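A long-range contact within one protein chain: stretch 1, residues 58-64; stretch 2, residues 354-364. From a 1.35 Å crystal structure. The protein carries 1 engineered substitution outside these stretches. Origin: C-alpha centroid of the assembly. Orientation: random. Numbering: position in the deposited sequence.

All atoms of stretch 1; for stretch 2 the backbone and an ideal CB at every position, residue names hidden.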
# COMPACT_ATOMS: atom_id res chain seq x y z
N TYR A 58 -2.87 -11.82 -13.35
CA TYR A 58 -2.04 -10.69 -12.97
C TYR A 58 -2.77 -9.36 -13.05
O TYR A 58 -3.83 -9.25 -13.67
CB TYR A 58 -0.80 -10.63 -13.88
CG TYR A 58 -1.09 -10.47 -15.36
CD1 TYR A 58 -1.54 -9.26 -15.89
CD2 TYR A 58 -0.92 -11.55 -16.24
CE1 TYR A 58 -1.81 -9.12 -17.25
CE2 TYR A 58 -1.19 -11.41 -17.61
CZ TYR A 58 -1.63 -10.20 -18.10
OH TYR A 58 -1.89 -10.06 -19.45
N LEU A 59 -2.22 -8.36 -12.37
CA LEU A 59 -2.78 -7.02 -12.43
C LEU A 59 -1.87 -6.29 -13.39
O LEU A 59 -0.64 -6.32 -13.25
CB LEU A 59 -2.77 -6.33 -11.06
CG LEU A 59 -4.07 -6.51 -10.27
CD1 LEU A 59 -4.14 -7.93 -9.74
CD2 LEU A 59 -4.13 -5.51 -9.12
N LEU A 60 -2.47 -5.64 -14.38
CA LEU A 60 -1.70 -4.93 -15.38
C LEU A 60 -1.62 -3.44 -15.13
O LEU A 60 -2.65 -2.80 -14.90
CB LEU A 60 -2.31 -5.18 -16.76
CG LEU A 60 -1.65 -4.51 -17.96
CD1 LEU A 60 -0.31 -5.18 -18.25
CD2 LEU A 60 -2.57 -4.61 -19.17
N ASP A 61 -0.41 -2.90 -15.15
CA ASP A 61 -0.26 -1.46 -15.02
C ASP A 61 -0.65 -1.05 -16.43
O ASP A 61 0.19 -1.01 -17.33
CB ASP A 61 1.19 -1.05 -14.74
CG ASP A 61 1.36 0.45 -14.64
OD1 ASP A 61 0.73 1.17 -15.44
OD2 ASP A 61 2.11 0.91 -13.76
N THR A 62 -1.94 -0.80 -16.61
CA THR A 62 -2.48 -0.44 -17.91
C THR A 62 -1.74 0.68 -18.64
O THR A 62 -1.67 0.69 -19.86
CB THR A 62 -3.97 -0.06 -17.78
OG1 THR A 62 -4.11 0.97 -16.80
CG2 THR A 62 -4.78 -1.27 -17.34
N GLY A 63 -1.19 1.62 -17.88
CA GLY A 63 -0.48 2.73 -18.49
C GLY A 63 0.92 2.43 -18.98
O GLY A 63 1.33 2.92 -20.03
N ASN A 64 1.66 1.63 -18.22
CA ASN A 64 3.03 1.30 -18.59
C ASN A 64 3.15 -0.05 -19.31
O ASN A 64 4.24 -0.48 -19.67
CB ASN A 64 3.92 1.31 -17.35
CG ASN A 64 4.03 2.69 -16.73
OD1 ASN A 64 4.52 3.62 -17.36
ND2 ASN A 64 3.57 2.82 -15.49
N UNK A 354 -11.22 5.83 -15.79
CA UNK A 354 -11.38 5.07 -17.01
C UNK A 354 -10.15 5.34 -17.87
O UNK A 354 -9.38 6.25 -17.58
CB UNK A 354 -12.67 5.44 -17.74
N UNK A 355 -9.96 4.54 -18.92
CA UNK A 355 -8.83 4.77 -19.80
C UNK A 355 -7.62 3.90 -19.55
O UNK A 355 -7.58 3.09 -18.63
CB UNK A 355 -8.41 6.24 -19.69
N UNK A 356 -6.60 4.10 -20.39
CA UNK A 356 -5.36 3.33 -20.32
C UNK A 356 -4.56 3.52 -19.04
O UNK A 356 -3.68 2.71 -18.74
CB UNK A 356 -4.47 3.70 -21.51
N UNK A 357 -4.84 4.57 -18.28
CA UNK A 357 -4.10 4.82 -17.05
C UNK A 357 -4.93 4.71 -15.77
O UNK A 357 -4.65 5.38 -14.78
CB UNK A 357 -3.48 6.21 -17.12
N UNK A 358 -5.93 3.84 -15.80
CA UNK A 358 -6.81 3.63 -14.66
C UNK A 358 -6.15 2.86 -13.51
O UNK A 358 -6.55 3.01 -12.35
CB UNK A 358 -8.06 2.88 -15.12
N UNK A 359 -5.14 2.07 -13.82
CA UNK A 359 -4.44 1.23 -12.84
C UNK A 359 -4.13 1.77 -11.44
O UNK A 359 -4.72 1.31 -10.46
CB UNK A 359 -3.10 0.82 -13.46
N UNK A 360 -3.21 2.72 -11.34
CA UNK A 360 -2.81 3.24 -10.03
C UNK A 360 -3.95 3.87 -9.24
O UNK A 360 -4.15 3.56 -8.06
CB UNK A 360 -1.70 4.27 -10.21
N UNK A 361 -4.70 4.75 -9.89
CA UNK A 361 -5.82 5.42 -9.24
C UNK A 361 -6.82 4.43 -8.70
O UNK A 361 -7.29 4.55 -7.57
CB UNK A 361 -6.51 6.38 -10.21
N UNK A 362 -7.15 3.43 -9.51
CA UNK A 362 -8.14 2.46 -9.10
C UNK A 362 -7.70 1.50 -8.01
O UNK A 362 -8.54 1.00 -7.26
CB UNK A 362 -8.58 1.65 -10.32
N UNK A 363 -6.40 1.24 -7.90
CA UNK A 363 -5.93 0.39 -6.81
C UNK A 363 -6.15 1.17 -5.52
O UNK A 363 -6.69 0.64 -4.55
CB UNK A 363 -4.46 -0.01 -6.99
N UNK A 364 -5.74 2.43 -5.52
CA UNK A 364 -5.91 3.29 -4.35
C UNK A 364 -7.40 3.45 -4.04
O UNK A 364 -7.80 3.49 -2.87
CB UNK A 364 -5.26 4.65 -4.58

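Position 354 lies beyond the reach of stretch 1. Its backbone is extended and its ideal CB has nothing of stretch 1 near it, so this contact sets no preference. The residue is Thr 354.

Position 355 has phi 98° and psi 178°. A CB here would be jammed against the carbonyl O of the residue before, which by itself calls for glycine. The deposited residue is Gly 355. It opens a type I beta turn that ends at position 358.

Position 356 sits inside this turn, with CA-to-CB sideways to stretch 1. The ideal CB is 4.4 Å from the O of Thr 62, and beyond it there is open space. Small or polar residues would suit it. The main link to stretch 1 is made by the backbone: OG1 of Thr 62 donates a hydrogen bond to O of residue 356 at 2.6 Å, although the place of that O is less sure. Asn 356 is found here.

Position 357 points its CB away from stretch 1. Its CA is 4.4 Å from the CA of Gly 63, and the lack of a side chain on Gly 63 leaves room alongside. A long, flexible chain could turn back over that glycine; a short polar one would also fit. Arg 357 takes the first course. Its CG lies 3.9 Å from Gly 63 CA, and that CA also lies over one face of the guanidinium. A CB on Gly 63 would come within 2.9 Å of Arg 357 CG, a clash.

Position 358 is sideways, its ideal CB 4.7 Å from Thr 62 OG1. The methyl of Thr 62 offers an apolar surface to a chain long enough to reach it, so Leu, Met, Lys or Arg are reasonable. The residue is Arg 358. Its guanidinium covers CG2 of Thr 62 with one face, NH2 to CG2 being 3.4 Å. NH1 donates to O of Gly 355 at 2.6 Å, which ties the side chain back to the turn.

Position 359 points toward stretch 1. Its ideal CB is 3.5 Å from Thr 62 OG1 and 4.0 Å from Asp 61 CA. A flat ring such as Phe, Tyr or His could lie along the backbone there; a slim aliphatic could also pack. Tyr 359 uses the t rotamer. Asp 61 CA sits over the ring face, 3.8 Å from the ring centroid, in a CH-pi contact. Tyr 359 N donates a weak hydrogen bond to Thr 62 OG1 at 3.3 Å.

Positions 360, 361, 362 and 364 are helical and make no contact with stretch 1. Stretch 1 does not decide these positions. They are Tyr 360, Asp 361, Asn 362 and Leu 364.

Position 363, one helical turn after 359, points toward stretch 1 near the side chain of Leu 59. Small or medium apolar residues would suit: Ala, Cys, Val. Cys 363 places SG 4.4 Å from Leu 59 CD2.

Stretch 2 (354-364) TGNRRYYDNCL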
# COMPACT_ATOMS: atom_id res chain seq x y z
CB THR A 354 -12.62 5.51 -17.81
OG1 THR A 354 -12.47 6.88 -18.21
CG2 THR A 354 -13.88 5.37 -16.97
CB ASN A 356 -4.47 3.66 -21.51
CG ASN A 356 -5.18 3.49 -22.84
OD1 ASN A 356 -5.82 2.47 -23.08
ND2 ASN A 356 -5.06 4.49 -23.71
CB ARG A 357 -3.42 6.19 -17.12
CG ARG A 357 -2.17 6.16 -17.99
CD ARG A 357 -1.65 7.55 -18.30
NE ARG A 357 -0.32 7.51 -18.91
CZ ARG A 357 -0.01 6.81 -20.00
NH1 ARG A 357 1.22 6.84 -20.48
NH2 ARG A 357 -0.94 6.08 -20.62
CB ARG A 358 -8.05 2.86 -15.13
CG ARG A 358 -7.74 1.55 -15.84
CD ARG A 358 -8.99 0.85 -16.32
NE ARG A 358 -8.71 -0.44 -16.95
CZ ARG A 358 -8.10 -0.58 -18.13
NH1 ARG A 358 -7.71 0.48 -18.82
NH2 ARG A 358 -7.89 -1.80 -18.61
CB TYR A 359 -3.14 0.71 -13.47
CG TYR A 359 -2.17 0.08 -12.48
CD1 TYR A 359 -2.46 -1.15 -11.87
CD2 TYR A 359 -0.98 0.72 -12.14
CE1 TYR A 359 -1.58 -1.71 -10.94
CE2 TYR A 359 -0.10 0.16 -11.22
CZ TYR A 359 -0.41 -1.05 -10.62
OH TYR A 359 0.47 -1.58 -9.70
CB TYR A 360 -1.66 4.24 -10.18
CG TYR A 360 -1.02 4.67 -8.87
CD1 TYR A 360 -0.43 3.74 -8.02
CD2 TYR A 360 -1.00 6.02 -8.50
CE1 TYR A 360 0.17 4.14 -6.82
CE2 TYR A 360 -0.40 6.42 -7.31
CZ TYR A 360 0.18 5.49 -6.48
OH TYR A 360 0.78 5.89 -5.30
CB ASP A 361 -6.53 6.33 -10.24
CG ASP A 361 -5.62 7.39 -10.79
OD1 ASP A 361 -5.65 8.52 -10.27
OD2 ASP A 361 -4.87 7.08 -11.73
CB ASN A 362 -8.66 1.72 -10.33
CG ASN A 362 -9.46 2.63 -11.24
OD1 ASN A 362 -9.66 3.80 -10.93
ND2 ASN A 362 -9.92 2.10 -12.37
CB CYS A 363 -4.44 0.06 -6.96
SG CYS A 363 -4.05 -1.18 -8.21
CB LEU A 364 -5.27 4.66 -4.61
CG LEU A 364 -3.77 4.81 -4.31
CD1 LEU A 364 -2.98 3.62 -4.85
CD2 LEU A 364 -3.26 6.11 -4.91
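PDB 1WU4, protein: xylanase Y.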